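Local coordinates for protein putative non-ribosomal peptide synthetase (Actinomadura parvosata subsp. kistnae, PDB 6M7L) that probably serves as a condensation-type domain of a non-ribosomal peptide synthetase, a family built on the chloramphenicol acetyltransferase fold, at residues H369-D381 and M406-R418. Residues are numbered along the deposited sequence; the frame is centred on the assembly and turned at random.
Sequences HPIFQVALQLDED and MELDLWLKLLDHR
Gln377 and Trp411 meet on one face of two parallel strands, 374-380 and 410-418, and the glutamine can be followed from CB to its tip. Its CB sits near Leu412 O and Lys413 CA; Gln377 CG then reaches Trp411 NE1 at 3.2 Å while also touching Lys413 CG. A bend at chi2 folds the amide back to the indole: Gln377 CD lies 3.4 Å from Trp411 NE1, and Gln377 OE1 accepts from Trp411 NE1 at 2.9 Å. That bond uses a lone pair in the carbonyl plane and lies in the ring plane, although amide and ring stand 89° apart. OE1 takes a second hydrogen bond from the backbone N of Arg298. With Trp411 CG anti to its backbone N (chi1 -159°), Trp411 CD1 comes within 3.4 Å of Ala375 CB; Lys413 CE lies over one ring face and Leu408 CD1 over the other. A phenylalanine at Trp411 would probably leave Gln377 OE1 without its side-chain donor and the amide freer to turn.

Beneath these side chains runs a regular parallel ladder: Leu412 O accepts from Gln377 N at 2.7 Å (N-H...O 170°), and Leu412 N donates to Ala375 O. On the opposite face Leu376 CD1 packs on Leu412 CG at 3.9 Å. Before the strands, Leu408 CD2 sits over one face of the His369 ring, 4.1 Å from its centroid, and also touches Phe372, while His369 ND1 donates to Phe372 O. Toward the far end Asp416 N meets Asp379 O at 2.6 Å, and Arg418 pairs with the Asp416 carboxylate, probably easing its closeness to Glu380. Within the condensation domain's four-stranded mixed sheet, one Gln377 oxygen thus serves two N-H groups, holding the buried indole's polar edge in a fixed orientation.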
ATOM      1  N   HIS A 369      -8.127  32.280  -1.744  1.00 61.30           N
ATOM      2  CA  HIS A 369      -8.918  31.158  -1.261  1.00 53.60           C
ATOM      3  C   HIS A 369      -9.828  31.602  -0.117  1.00 52.94           C
ATOM      4  O   HIS A 369      -9.441  32.452   0.693  1.00 48.64           O
ATOM      5  CB  HIS A 369      -8.003  30.022  -0.800  1.00 49.40           C
ATOM      6  CG  HIS A 369      -8.720  28.735  -0.538  1.00 56.35           C
ATOM      7  ND1 HIS A 369      -9.150  28.366   0.719  1.00 57.97           N
ATOM      8  CD2 HIS A 369      -9.084  27.732  -1.371  1.00 56.93           C
ATOM      9  CE1 HIS A 369      -9.747  27.188   0.648  1.00 57.00           C
ATOM     10  NE2 HIS A 369      -9.722  26.782  -0.609  1.00 55.41           N
ATOM     11  N   PRO A 370     -11.042  31.060  -0.030  1.00 53.59           N
ATOM     12  CA  PRO A 370     -11.969  31.492   1.021  1.00 54.16           C
ATOM     13  C   PRO A 370     -11.511  31.080   2.412  1.00 51.43           C
ATOM     14  O   PRO A 370     -10.835  30.064   2.600  1.00 52.99           O
ATOM     15  CB  PRO A 370     -13.282  30.791   0.647  1.00 56.99           C
ATOM     16  CG  PRO A 370     -13.146  30.457  -0.801  1.00 55.06           C
ATOM     17  CD  PRO A 370     -11.692  30.172  -1.008  1.00 51.01           C
ATOM     18  N   ILE A 371     -11.881  31.909   3.389  1.00 50.49           N
ATOM     19  CA  ILE A 371     -11.719  31.653   4.820  1.00 44.74           C
ATOM     20  C   ILE A 371     -10.253  31.540   5.225  1.00 48.86           C
ATOM     21  O   ILE A 371      -9.819  32.183   6.187  1.00 49.58           O
ATOM     22  CB  ILE A 371     -12.510  30.405   5.252  1.00 54.79           C
ATOM     23  CG1 ILE A 371     -13.986  30.564   4.880  1.00 51.49           C
ATOM     24  CG2 ILE A 371     -12.376  30.191   6.752  1.00 51.34           C
ATOM     25  CD1 ILE A 371     -14.863  29.415   5.326  1.00 56.66           C
ATOM     26  N   PHE A 372      -9.479  30.717   4.520  1.00 50.12           N
ATOM     27  CA  PHE A 372      -8.057  30.606   4.800  1.00 48.25           C
ATOM     28  C   PHE A 372      -7.276  30.588   3.496  1.00 49.28           C
ATOM     29  O   PHE A 372      -7.774  30.155   2.455  1.00 48.62           O
ATOM     30  CB  PHE A 372      -7.723  29.355   5.639  1.00 54.30           C
ATOM     31  CG  PHE A 372      -8.180  28.063   5.025  1.00 53.47           C
ATOM     32  CD1 PHE A 372      -7.377  27.383   4.123  1.00 47.55           C
ATOM     33  CD2 PHE A 372      -9.406  27.518   5.365  1.00 54.18           C
ATOM     34  CE1 PHE A 372      -7.797  26.194   3.560  1.00 50.27           C
ATOM     35  CE2 PHE A 372      -9.827  26.325   4.808  1.00 56.08           C
ATOM     36  CZ  PHE A 372      -9.024  25.664   3.905  1.00 54.37           C
ATOM     37  N   GLN A 373      -6.042  31.082   3.570  1.00 48.47           N
ATOM     38  CA  GLN A 373      -5.121  31.063   2.448  1.00 50.53           C
ATOM     39  C   GLN A 373      -3.871  30.251   2.735  1.00 53.22           C
ATOM     40  O   GLN A 373      -3.064  30.040   1.822  1.00 57.74           O
ATOM     41  CB  GLN A 373      -4.715  32.494   2.054  1.00 47.84           C
ATOM     42  CG  GLN A 373      -5.876  33.382   1.642  1.00 39.36           C
ATOM     43  CD  GLN A 373      -6.731  33.819   2.814  1.00 43.84           C
ATOM     44  OE1 GLN A 373      -6.215  34.248   3.846  1.00 49.08           O
ATOM     45  NE2 GLN A 373      -8.047  33.696   2.669  1.00 44.16           N
ATOM     46  N   VAL A 374      -3.689  29.804   3.973  1.00 48.83           N
ATOM     47  CA  VAL A 374      -2.580  28.952   4.375  1.00 45.95           C
ATOM     48  C   VAL A 374      -3.163  27.652   4.905  1.00 50.05           C
ATOM     49  O   VAL A 374      -4.143  27.664   5.657  1.00 49.56           O
ATOM     50  CB  VAL A 374      -1.700  29.642   5.438  1.00 48.63           C
ATOM     51  CG1 VAL A 374      -0.579  28.720   5.895  1.00 47.58           C
ATOM     52  CG2 VAL A 374      -1.139  30.943   4.888  1.00 48.95           C
ATOM     53  N   ALA A 375      -2.577  26.531   4.496  1.00 50.96           N
ATOM     54  CA  ALA A 375      -3.020  25.224   4.949  1.00 50.23           C
ATOM     55  C   ALA A 375      -1.826  24.432   5.460  1.00 50.01           C
ATOM     56  O   ALA A 375      -0.685  24.651   5.042  1.00 50.39           O
ATOM     57  CB  ALA A 375      -3.736  24.448   3.837  1.00 50.48           C
ATOM     58  N   LEU A 376      -2.100  23.508   6.377  1.00 50.73           N
ATOM     59  CA  LEU A 376      -1.063  22.729   7.038  1.00 52.76           C
ATOM     60  C   LEU A 376      -1.421  21.253   6.996  1.00 55.21           C
ATOM     61  O   LEU A 376      -2.537  20.870   7.368  1.00 54.97           O
ATOM     62  CB  LEU A 376      -0.877  23.187   8.488  1.00 54.00           C
ATOM     63  CG  LEU A 376      -0.040  22.289   9.400  1.00 54.83           C
ATOM     64  CD1 LEU A 376       1.379  22.135   8.869  1.00 52.78           C
ATOM     65  CD2 LEU A 376      -0.032  22.834  10.820  1.00 55.36           C
ATOM     66  N   GLN A 377      -0.478  20.432   6.541  1.00 54.02           N
ATOM     67  CA  GLN A 377      -0.586  18.982   6.618  1.00 55.97           C
ATOM     68  C   GLN A 377       0.579  18.451   7.439  1.00 58.45           C
ATOM     69  O   GLN A 377       1.741  18.752   7.144  1.00 58.66           O
ATOM     70  CB  GLN A 377      -0.582  18.332   5.230  1.00 48.68           C
ATOM     71  CG  GLN A 377      -1.515  18.966   4.219  1.00 51.28           C
ATOM     72  CD  GLN A 377      -2.947  19.087   4.709  1.00 58.44           C
ATOM     73  OE1 GLN A 377      -3.602  20.107   4.490  1.00 61.15           O
ATOM     74  NE2 GLN A 377      -3.446  18.042   5.362  1.00 46.96           N
ATOM     75  N   LEU A 378       0.268  17.675   8.472  1.00 57.63           N
ATOM     76  CA  LEU A 378       1.274  17.011   9.293  1.00 63.50           C
ATOM     77  C   LEU A 378       0.964  15.522   9.278  1.00 64.59           C
ATOM     78  O   LEU A 378      -0.035  15.084   9.858  1.00 64.48           O
ATOM     79  CB  LEU A 378       1.286  17.569  10.717  1.00 65.23           C
ATOM     80  CG  LEU A 378       2.453  17.130  11.604  1.00 63.79           C
ATOM     81  CD1 LEU A 378       2.961  18.297  12.432  1.00 63.57           C
ATOM     82  CD2 LEU A 378       2.045  15.975  12.504  1.00 75.75           C
ATOM     83  N   ASP A 379       1.815  14.749   8.614  1.00 66.15           N
ATOM     84  CA  ASP A 379       1.587  13.328   8.403  1.00 68.42           C
ATOM     85  C   ASP A 379       2.625  12.502   9.147  1.00 74.08           C
ATOM     86  O   ASP A 379       3.806  12.862   9.195  1.00 67.66           O
ATOM     87  CB  ASP A 379       1.633  12.986   6.914  1.00 63.48           C
ATOM     88  CG  ASP A 379       0.633  13.779   6.103  1.00 69.40           C
ATOM     89  OD1 ASP A 379      -0.486  14.011   6.606  1.00 75.83           O
ATOM     90  OD2 ASP A 379       0.968  14.173   4.967  1.00 73.82           O
ATOM     91  N   GLU A 380       2.176  11.397   9.731  1.00 80.80           N
ATOM     92  CA  GLU A 380       3.096  10.382  10.213  1.00 84.61           C
ATOM     93  C   GLU A 380       3.644   9.603   9.025  1.00 79.35           C
ATOM     94  O   GLU A 380       2.986   9.470   7.989  1.00 75.39           O
ATOM     95  CB  GLU A 380       2.395   9.432  11.188  1.00 92.35           C
ATOM     96  CG  GLU A 380       1.251  10.054  11.985  1.00 97.13           C
ATOM     97  CD  GLU A 380       1.722  11.011  13.066  1.00 98.00           C
ATOM     98  OE1 GLU A 380       1.540  12.238  12.903  1.00 94.03           O
ATOM     99  OE2 GLU A 380       2.274  10.534  14.082  1.00 88.93           O
ATOM    100  N   ASP A 381       4.867   9.099   9.172  1.00 88.88           N
ATOM    101  CA  ASP A 381       5.478   8.344   8.087  1.00 94.46           C
ATOM    102  C   ASP A 381       4.684   7.070   7.826  1.00 89.86           C
ATOM    103  O   ASP A 381       4.224   6.403   8.755  1.00 94.56           O
ATOM    104  CB  ASP A 381       6.933   8.014   8.420  1.00 87.57           C
ATOM    105  CG  ASP A 381       7.828   8.026   7.195  1.00 94.50           C
ATOM    106  OD1 ASP A 381       7.293   8.100   6.067  1.00 89.78           O
ATOM    107  OD2 ASP A 381       9.065   7.973   7.359  1.00 90.64           O
ATOM    108  N   MET A 406      -2.980  25.102  -7.090  1.00 54.95           N
ATOM    109  CA  MET A 406      -3.697  25.334  -5.847  1.00 58.90           C
ATOM    110  C   MET A 406      -4.180  26.773  -5.794  1.00 55.47           C
ATOM    111  O   MET A 406      -3.654  27.654  -6.477  1.00 57.05           O
ATOM    112  CB  MET A 406      -2.823  25.026  -4.622  1.00 57.64           C
ATOM    113  CG  MET A 406      -1.663  25.985  -4.419  1.00 50.39           C
ATOM    114  SD  MET A 406      -0.773  25.632  -2.895  1.00 51.05           S
ATOM    115  CE  MET A 406       0.300  27.055  -2.775  1.00 52.62           C
ATOM    116  N   GLU A 407      -5.207  26.997  -4.973  1.00 54.92           N
ATOM    117  CA  GLU A 407      -5.700  28.340  -4.707  1.00 50.55           C
ATOM    118  C   GLU A 407      -5.052  28.969  -3.486  1.00 51.54           C
ATOM    119  O   GLU A 407      -5.125  30.192  -3.320  1.00 51.41           O
ATOM    120  CB  GLU A 407      -7.216  28.321  -4.501  1.00 51.17           C
ATOM    121  CG  GLU A 407      -7.998  27.673  -5.620  1.00 45.87           C
ATOM    122  CD  GLU A 407      -9.488  27.727  -5.370  1.00 61.71           C
ATOM    123  OE1 GLU A 407     -10.066  28.832  -5.455  1.00 64.66           O
ATOM    124  OE2 GLU A 407     -10.077  26.668  -5.068  1.00 74.25           O
ATOM    125  N   LEU A 408      -4.436  28.163  -2.628  1.00 54.36           N
ATOM    126  CA  LEU A 408      -3.817  28.676  -1.422  1.00 51.35           C
ATOM    127  C   LEU A 408      -2.556  29.464  -1.761  1.00 53.06           C
ATOM    128  O   LEU A 408      -1.952  29.297  -2.824  1.00 52.23           O
ATOM    129  CB  LEU A 408      -3.477  27.528  -0.473  1.00 53.21           C
ATOM    130  CG  LEU A 408      -4.654  26.637  -0.077  1.00 53.35           C
ATOM    131  CD1 LEU A 408      -4.159  25.267   0.351  1.00 49.11           C
ATOM    132  CD2 LEU A 408      -5.457  27.291   1.036  1.00 48.95           C
ATOM    133  N   ASP A 409      -2.172  30.350  -0.842  1.00 52.79           N
ATOM    134  CA  ASP A 409      -0.891  31.031  -0.973  1.00 50.38           C
ATOM    135  C   ASP A 409       0.241  30.163  -0.448  1.00 58.78           C
ATOM    136  O   ASP A 409       1.339  30.149  -1.017  1.00 60.05           O
ATOM    137  CB  ASP A 409      -0.915  32.364  -0.226  1.00 53.67           C
ATOM    138  CG  ASP A 409      -2.135  33.188  -0.553  1.00 50.18           C
ATOM    139  OD1 ASP A 409      -2.725  32.968  -1.629  1.00 56.84           O
ATOM    140  OD2 ASP A 409      -2.505  34.058   0.263  1.00 46.86           O
ATOM    141  N   LEU A 410      -0.014  29.436   0.636  1.00 54.53           N
ATOM    142  CA  LEU A 410       0.988  28.610   1.285  1.00 53.47           C
ATOM    143  C   LEU A 410       0.348  27.308   1.738  1.00 56.78           C
ATOM    144  O   LEU A 410      -0.756  27.307   2.290  1.00 52.42           O
ATOM    145  CB  LEU A 410       1.613  29.338   2.480  1.00 52.49           C
ATOM    146  CG  LEU A 410       2.360  30.626   2.137  1.00 51.68           C
ATOM    147  CD1 LEU A 410       2.577  31.471   3.381  1.00 48.66           C
ATOM    148  CD2 LEU A 410       3.682  30.304   1.457  1.00 52.40           C
ATOM    149  N   TRP A 411       1.043  26.201   1.493  1.00 50.93           N
ATOM    150  CA  TRP A 411       0.593  24.880   1.921  1.00 46.58           C
ATOM    151  C   TRP A 411       1.792  24.182   2.554  1.00 50.98           C
ATOM    152  O   TRP A 411       2.677  23.689   1.849  1.00 53.15           O
ATOM    153  CB  TRP A 411       0.025  24.078   0.756  1.00 48.12           C
ATOM    154  CG  TRP A 411      -0.886  22.977   1.199  1.00 54.32           C
ATOM    155  CD1 TRP A 411      -1.190  22.636   2.484  1.00 50.82           C
ATOM    156  CD2 TRP A 411      -1.620  22.075   0.361  1.00 48.31           C
ATOM    157  NE1 TRP A 411      -2.069  21.581   2.500  1.00 49.28           N
ATOM    158  CE2 TRP A 411      -2.345  21.214   1.209  1.00 47.17           C
ATOM    159  CE3 TRP A 411      -1.731  21.910  -1.023  1.00 44.53           C
ATOM    160  CZ2 TRP A 411      -3.172  20.206   0.721  1.00 46.36           C
ATOM    161  CZ3 TRP A 411      -2.551  20.908  -1.506  1.00 51.16           C
ATOM    162  CH2 TRP A 411      -3.262  20.068  -0.635  1.00 48.50           C
ATOM    163  N   LEU A 412       1.823  24.147   3.882  1.00 47.10           N
ATOM    164  CA  LEU A 412       2.921  23.534   4.619  1.00 53.45           C
ATOM    165  C   LEU A 412       2.601  22.059   4.843  1.00 49.43           C
ATOM    166  O   LEU A 412       1.688  21.722   5.602  1.00 50.15           O
ATOM    167  CB  LEU A 412       3.148  24.263   5.939  1.00 47.28           C
ATOM    168  CG  LEU A 412       4.251  23.692   6.829  1.00 58.55           C
ATOM    169  CD1 LEU A 412       5.583  23.653   6.092  1.00 55.51           C
ATOM    170  CD2 LEU A 412       4.360  24.507   8.103  1.00 50.86           C
ATOM    171  N   LYS A 413       3.353  21.186   4.181  1.00 46.84           N
ATOM    172  CA  LYS A 413       3.190  19.741   4.289  1.00 50.15           C
ATOM    173  C   LYS A 413       4.426  19.166   4.965  1.00 52.59           C
ATOM    174  O   LYS A 413       5.531  19.261   4.421  1.00 53.58           O
ATOM    175  CB  LYS A 413       2.993  19.114   2.909  1.00 47.75           C
ATOM    176  CG  LYS A 413       1.832  19.688   2.117  1.00 53.57           C
ATOM    177  CD  LYS A 413       2.001  19.406   0.630  1.00 51.37           C
ATOM    178  CE  LYS A 413       0.690  19.564  -0.118  1.00 51.01           C
ATOM    179  NZ  LYS A 413       0.868  19.519  -1.595  1.00 60.86           N
ATOM    180  N   LEU A 414       4.245  18.568   6.140  1.00 48.49           N
ATOM    181  CA  LEU A 414       5.364  18.094   6.942  1.00 58.18           C
ATOM    182  C   LEU A 414       5.183  16.629   7.312  1.00 59.62           C
ATOM    183  O   LEU A 414       4.063  16.168   7.553  1.00 55.25           O
ATOM    184  CB  LEU A 414       5.523  18.935   8.213  1.00 57.92           C
ATOM    185  CG  LEU A 414       5.936  20.386   7.970  1.00 54.31           C
ATOM    186  CD1 LEU A 414       5.832  21.201   9.245  1.00 53.79           C
ATOM    187  CD2 LEU A 414       7.345  20.435   7.413  1.00 54.55           C
ATOM    188  N   LEU A 415       6.298  15.905   7.347  1.00 60.39           N
ATOM    189  CA  LEU A 415       6.334  14.522   7.802  1.00 62.96           C
ATOM    190  C   LEU A 415       6.819  14.478   9.245  1.00 67.01           C
ATOM    191  O   LEU A 415       7.885  15.017   9.565  1.00 65.14           O
ATOM    192  CB  LEU A 415       7.245  13.673   6.914  1.00 66.09           C
ATOM    193  CG  LEU A 415       6.644  13.136   5.615  1.00 75.52           C
ATOM    194  CD1 LEU A 415       7.734  12.542   4.738  1.00 75.82           C
ATOM    195  CD2 LEU A 415       5.575  12.099   5.916  1.00 79.51           C
ATOM    196  N   ASP A 416       6.034  13.835  10.109  1.00 66.49           N
ATOM    197  CA  ASP A 416       6.348  13.732  11.533  1.00 60.61           C
ATOM    198  C   ASP A 416       7.101  12.423  11.766  1.00 66.79           C
ATOM    199  O   ASP A 416       6.533  11.393  12.137  1.00 68.40           O
ATOM    200  CB  ASP A 416       5.071  13.817  12.361  1.00 63.46           C
ATOM    201  CG  ASP A 416       5.337  13.883  13.849  1.00 66.47           C
ATOM    202  OD1 ASP A 416       6.509  14.047  14.243  1.00 67.00           O
ATOM    203  OD2 ASP A 416       4.365  13.769  14.628  1.00 64.84           O
ATOM    204  N   HIS A 417       8.411  12.472  11.531  1.00 65.20           N
ATOM    205  CA  HIS A 417       9.248  11.290  11.690  1.00 70.91           C
ATOM    206  C   HIS A 417       9.383  10.911  13.159  1.00 68.65           C
ATOM    207  O   HIS A 417       9.555  11.772  14.028  1.00 62.70           O
ATOM    208  CB  HIS A 417      10.632  11.529  11.088  1.00 68.02           C
ATOM    209  CG  HIS A 417      10.650  11.543   9.591  1.00 76.97           C
ATOM    210  ND1 HIS A 417       9.899  10.675   8.829  1.00 86.46           N
ATOM    211  CD2 HIS A 417      11.330  12.319   8.715  1.00 81.92           C
ATOM    212  CE1 HIS A 417      10.115  10.915   7.549  1.00 84.14           C
ATOM    213  NE2 HIS A 417      10.979  11.909   7.452  1.00 90.30           N
ATOM    214  N   ARG A 418       9.316   9.612  13.434  1.00 71.57           N
ATOM    215  CA  ARG A 418       9.402   9.098  14.792  1.00 71.65           C
ATOM    216  C   ARG A 418      10.335   7.897  14.846  1.00 68.44           C
ATOM    217  O   ARG A 418      10.483   7.158  13.869  1.00 73.19           O
ATOM    218  CB  ARG A 418       8.024   8.692  15.332  1.00 70.70           C
ATOM    219  CG  ARG A 418       7.013   9.823  15.413  1.00 65.44           C
ATOM    220  CD  ARG A 418       7.453  10.902  16.387  1.00 62.53           C
ATOM    221  NE  ARG A 418       6.439  11.942  16.525  1.00 60.65           N
ATOM    222  CZ  ARG A 418       5.495  11.945  17.461  1.00 65.38           C
ATOM    223  NH1 ARG A 418       4.610  12.932  17.508  1.00 62.23           N
ATOM    224  NH2 ARG A 418       5.439  10.966  18.353  1.00 66.92           N
TER